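Local structure of branched-chain phosphotransacylase (Enterococcus faecalis, 1YCO) at residues A152-E158 with P188-A194. The protein probably transfers branched-chain acyl groups, as an acyltransferase of the phosphate acetyltransferase and butyryltransferase family. Residues are numbered along the deposited sequence; the frame is centred on the assembly and turned at random.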
ATOM      1  N   ALA A 152       1.170 -15.708  -2.317  1.00 25.82           N
ATOM      2  CA  ALA A 152       0.447 -15.197  -1.185  1.00 27.33           C
ATOM      3  C   ALA A 152      -0.675 -14.258  -1.603  1.00 27.16           C
ATOM      4  O   ALA A 152      -0.462 -13.291  -2.345  1.00 26.07           O
ATOM      5  CB  ALA A 152       1.413 -14.474  -0.245  1.00 28.54           C
ATOM      6  N   LEU A 153      -1.872 -14.570  -1.122  1.00 26.38           N
ATOM      7  CA  LEU A 153      -3.058 -13.769  -1.383  1.00 28.35           C
ATOM      8  C   LEU A 153      -3.155 -12.812  -0.204  1.00 27.87           C
ATOM      9  O   LEU A 153      -3.556 -13.190   0.897  1.00 28.25           O
ATOM     10  CB  LEU A 153      -4.285 -14.673  -1.453  1.00 28.24           C
ATOM     11  CG  LEU A 153      -4.096 -15.801  -2.468  1.00 29.18           C
ATOM     12  CD1 LEU A 153      -5.348 -16.673  -2.522  1.00 29.18           C
ATOM     13  CD2 LEU A 153      -3.814 -15.189  -3.845  1.00 29.26           C
ATOM     14  N   LEU A 154      -2.768 -11.568  -0.449  1.00 30.09           N
ATOM     15  CA  LEU A 154      -2.751 -10.528   0.572  1.00 31.42           C
ATOM     16  C   LEU A 154      -4.073  -9.991   1.060  1.00 32.56           C
ATOM     17  O   LEU A 154      -4.993  -9.766   0.281  1.00 33.83           O
ATOM     18  CB  LEU A 154      -1.928  -9.346   0.086  1.00 32.72           C
ATOM     19  CG  LEU A 154      -0.419  -9.491   0.048  1.00 34.97           C
ATOM     20  CD1 LEU A 154       0.159  -8.164  -0.436  1.00 36.27           C
ATOM     21  CD2 LEU A 154       0.113  -9.815   1.444  1.00 34.78           C
ATOM     22  N   SER A 155      -4.140  -9.768   2.366  1.00 35.36           N
ATOM     23  CA  SER A 155      -5.321  -9.202   3.007  1.00 38.17           C
ATOM     24  C   SER A 155      -4.868  -8.497   4.288  1.00 40.97           C
ATOM     25  O   SER A 155      -3.769  -8.743   4.777  1.00 41.43           O
ATOM     26  CB  SER A 155      -6.339 -10.299   3.325  1.00 37.86           C
ATOM     27  OG  SER A 155      -7.530  -9.740   3.843  1.00 35.59           O
ATOM     28  N   ALA A 156      -5.710  -7.616   4.821  1.00 44.93           N
ATOM     29  CA  ALA A 156      -5.383  -6.863   6.032  1.00 48.54           C
ATOM     30  C   ALA A 156      -5.133  -7.742   7.253  1.00 52.41           C
ATOM     31  O   ALA A 156      -4.156  -7.549   7.991  1.00 52.65           O
ATOM     32  CB  ALA A 156      -6.487  -5.857   6.335  1.00 48.81           C
ATOM     33  N   ALA A 157      -6.016  -8.709   7.477  1.00 56.49           N
ATOM     34  CA  ALA A 157      -5.868  -9.619   8.618  1.00 59.27           C
ATOM     35  C   ALA A 157      -5.215 -10.937   8.202  1.00 59.76           C
ATOM     36  O   ALA A 157      -5.281 -11.331   7.037  1.00 60.16           O
ATOM     37  CB  ALA A 157      -7.246  -9.878   9.253  1.00 58.41           C
ATOM     38  N   GLU A 158      -4.578 -11.605   9.157  1.00 61.47           N
ATOM     39  CA  GLU A 158      -3.919 -12.887   8.899  1.00 61.55           C
ATOM     40  C   GLU A 158      -4.960 -13.983   9.162  1.00 61.15           C
ATOM     41  O   GLU A 158      -5.110 -14.924   8.381  1.00 61.18           O
ATOM     42  CB  GLU A 158      -2.708 -13.064   9.835  1.00 63.58           C
ATOM     43  CG  GLU A 158      -2.109 -11.743  10.383  1.00 64.57           C
ATOM     44  CD  GLU A 158      -2.686 -11.346  11.746  1.00 66.22           C
ATOM     45  OE1 GLU A 158      -3.922 -11.484  11.940  1.00 65.56           O
ATOM     46  OE2 GLU A 158      -1.904 -10.889  12.621  1.00 66.07           O
ATOM     47  N   PRO A 188      -6.003 -15.874   3.559  1.00 31.02           N
ATOM     48  CA  PRO A 188      -5.491 -14.516   3.759  1.00 31.89           C
ATOM     49  C   PRO A 188      -4.117 -14.470   4.440  1.00 32.77           C
ATOM     50  O   PRO A 188      -3.839 -15.230   5.363  1.00 32.98           O
ATOM     51  CB  PRO A 188      -6.555 -13.857   4.647  1.00 31.32           C
ATOM     52  CG  PRO A 188      -7.733 -14.753   4.583  1.00 33.89           C
ATOM     53  CD  PRO A 188      -7.154 -16.124   4.436  1.00 30.63           C
ATOM     54  N   LEU A 189      -3.269 -13.562   3.983  1.00 34.15           N
ATOM     55  CA  LEU A 189      -1.957 -13.386   4.573  1.00 31.98           C
ATOM     56  C   LEU A 189      -1.684 -11.897   4.561  1.00 31.27           C
ATOM     57  O   LEU A 189      -2.044 -11.199   3.615  1.00 29.29           O
ATOM     58  CB  LEU A 189      -0.857 -14.084   3.773  1.00 34.54           C
ATOM     59  CG  LEU A 189      -0.294 -15.425   4.225  1.00 36.75           C
ATOM     60  CD1 LEU A 189       1.003 -15.679   3.465  1.00 36.39           C
ATOM     61  CD2 LEU A 189      -0.013 -15.428   5.736  1.00 38.56           C
ATOM     62  N   SER A 190      -1.042 -11.431   5.626  1.00 30.00           N
ATOM     63  CA  SER A 190      -0.685 -10.041   5.772  1.00 28.20           C
ATOM     64  C   SER A 190       0.680  -9.859   5.132  1.00 27.67           C
ATOM     65  O   SER A 190       1.477 -10.797   5.086  1.00 28.23           O
ATOM     66  CB  SER A 190      -0.612  -9.696   7.250  1.00 29.64           C
ATOM     67  OG  SER A 190       0.345 -10.529   7.879  1.00 35.22           O
ATOM     68  N   LEU A 191       0.948  -8.647   4.655  1.00 25.86           N
ATOM     69  CA  LEU A 191       2.215  -8.316   4.003  1.00 25.85           C
ATOM     70  C   LEU A 191       3.454  -8.751   4.794  1.00 24.46           C
ATOM     71  O   LEU A 191       4.378  -9.333   4.238  1.00 25.19           O
ATOM     72  CB  LEU A 191       2.280  -6.799   3.731  1.00 24.38           C
ATOM     73  CG  LEU A 191       3.512  -6.231   3.015  1.00 24.01           C
ATOM     74  CD1 LEU A 191       3.480  -6.632   1.549  1.00 23.36           C
ATOM     75  CD2 LEU A 191       3.543  -4.703   3.139  1.00 20.43           C
ATOM     76  N   ASP A 192       3.496  -8.457   6.087  1.00 26.93           N
ATOM     77  CA  ASP A 192       4.669  -8.852   6.874  1.00 27.95           C
ATOM     78  C   ASP A 192       4.808 -10.378   6.958  1.00 26.74           C
ATOM     79  O   ASP A 192       5.903 -10.909   6.782  1.00 27.54           O
ATOM     80  CB  ASP A 192       4.597  -8.247   8.274  1.00 29.82           C
ATOM     81  CG  ASP A 192       3.291  -8.536   8.949  1.00 36.41           C
ATOM     82  OD1 ASP A 192       2.403  -9.084   8.257  1.00 40.42           O
ATOM     83  OD2 ASP A 192       3.136  -8.217  10.151  1.00 39.16           O
ATOM     84  N   LEU A 193       3.711 -11.080   7.238  1.00 25.86           N
ATOM     85  CA  LEU A 193       3.778 -12.540   7.305  1.00 28.13           C
ATOM     86  C   LEU A 193       4.123 -13.155   5.939  1.00 28.85           C
ATOM     87  O   LEU A 193       4.602 -14.293   5.848  1.00 27.78           O
ATOM     88  CB  LEU A 193       2.465 -13.139   7.831  1.00 28.07           C
ATOM     89  CG  LEU A 193       2.227 -12.864   9.334  1.00 31.98           C
ATOM     90  CD1 LEU A 193       0.811 -13.245   9.735  1.00 30.15           C
ATOM     91  CD2 LEU A 193       3.249 -13.638  10.153  1.00 30.16           C
ATOM     92  N   ALA A 194       3.908 -12.385   4.878  1.00 27.62           N
ATOM     93  CA  ALA A 194       4.206 -12.864   3.543  1.00 27.45           C
ATOM     94  C   ALA A 194       5.660 -12.636   3.095  1.00 28.74           C
ATOM     95  O   ALA A 194       6.238 -13.463   2.372  1.00 29.30           O
ATOM     96  CB  ALA A 194       3.258 -12.222   2.545  1.00 24.60           C
TER
HETATM   97  O   HOH W   1       0.811  -9.037  12.221  1.00 50.38           O
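L154 and L189 pair as neighbours on parallel strands, and L189 bonds to the residues before and after L154, as parallel strands do. Its N donates to L153 O (3.1 Å), while its O accepts from S155 N over 2.8 Å. The end of the L154 side chain lies against the start of the helix that follows L189: with CG beside its own N and anti to the carbonyl carbon (chi1 -74°), CD2 lies 3.5 Å from L191 N and also meets A194 CB at 4.1 Å. A branched leucine suits this place, since its other methyl, CD1, faces CD1 of L191. Two residues earlier on the strand, the small methyl of A152 touches both L189 CD1 and the same A194 CB, 4.0 Å from the latter.

These strands, 150-154 and 184-189, are joined through helix 165-177 as a beta-alpha-beta unit, with 184-189 at the edge of the mixed sheet within this chain. P188, preceded by a cis peptide bond, has an apolar ring suited to packing its CB against S155 CB (3.8 Å), while the S155 hydroxyl is hydrogen-bonded to that of S166 on helix 165-177.

At the N-cap, S190 OG sits between its N and carbonyl carbon (chi1 59°), from where it donates to D192 OD1 at 2.5 Å. D192 OD1 also accepts a hydrogen bond from L193 N, which comes from above the carboxylate plane, so two donors hold this short acidic side chain at the start of helix 191-195. E158, poorly ordered, bends at chi2 and crosses L193; its length serves both ends, aliphatic CB and CG packing on L193 CD1 while a water links its carboxylate, weakly, to D192 OD2.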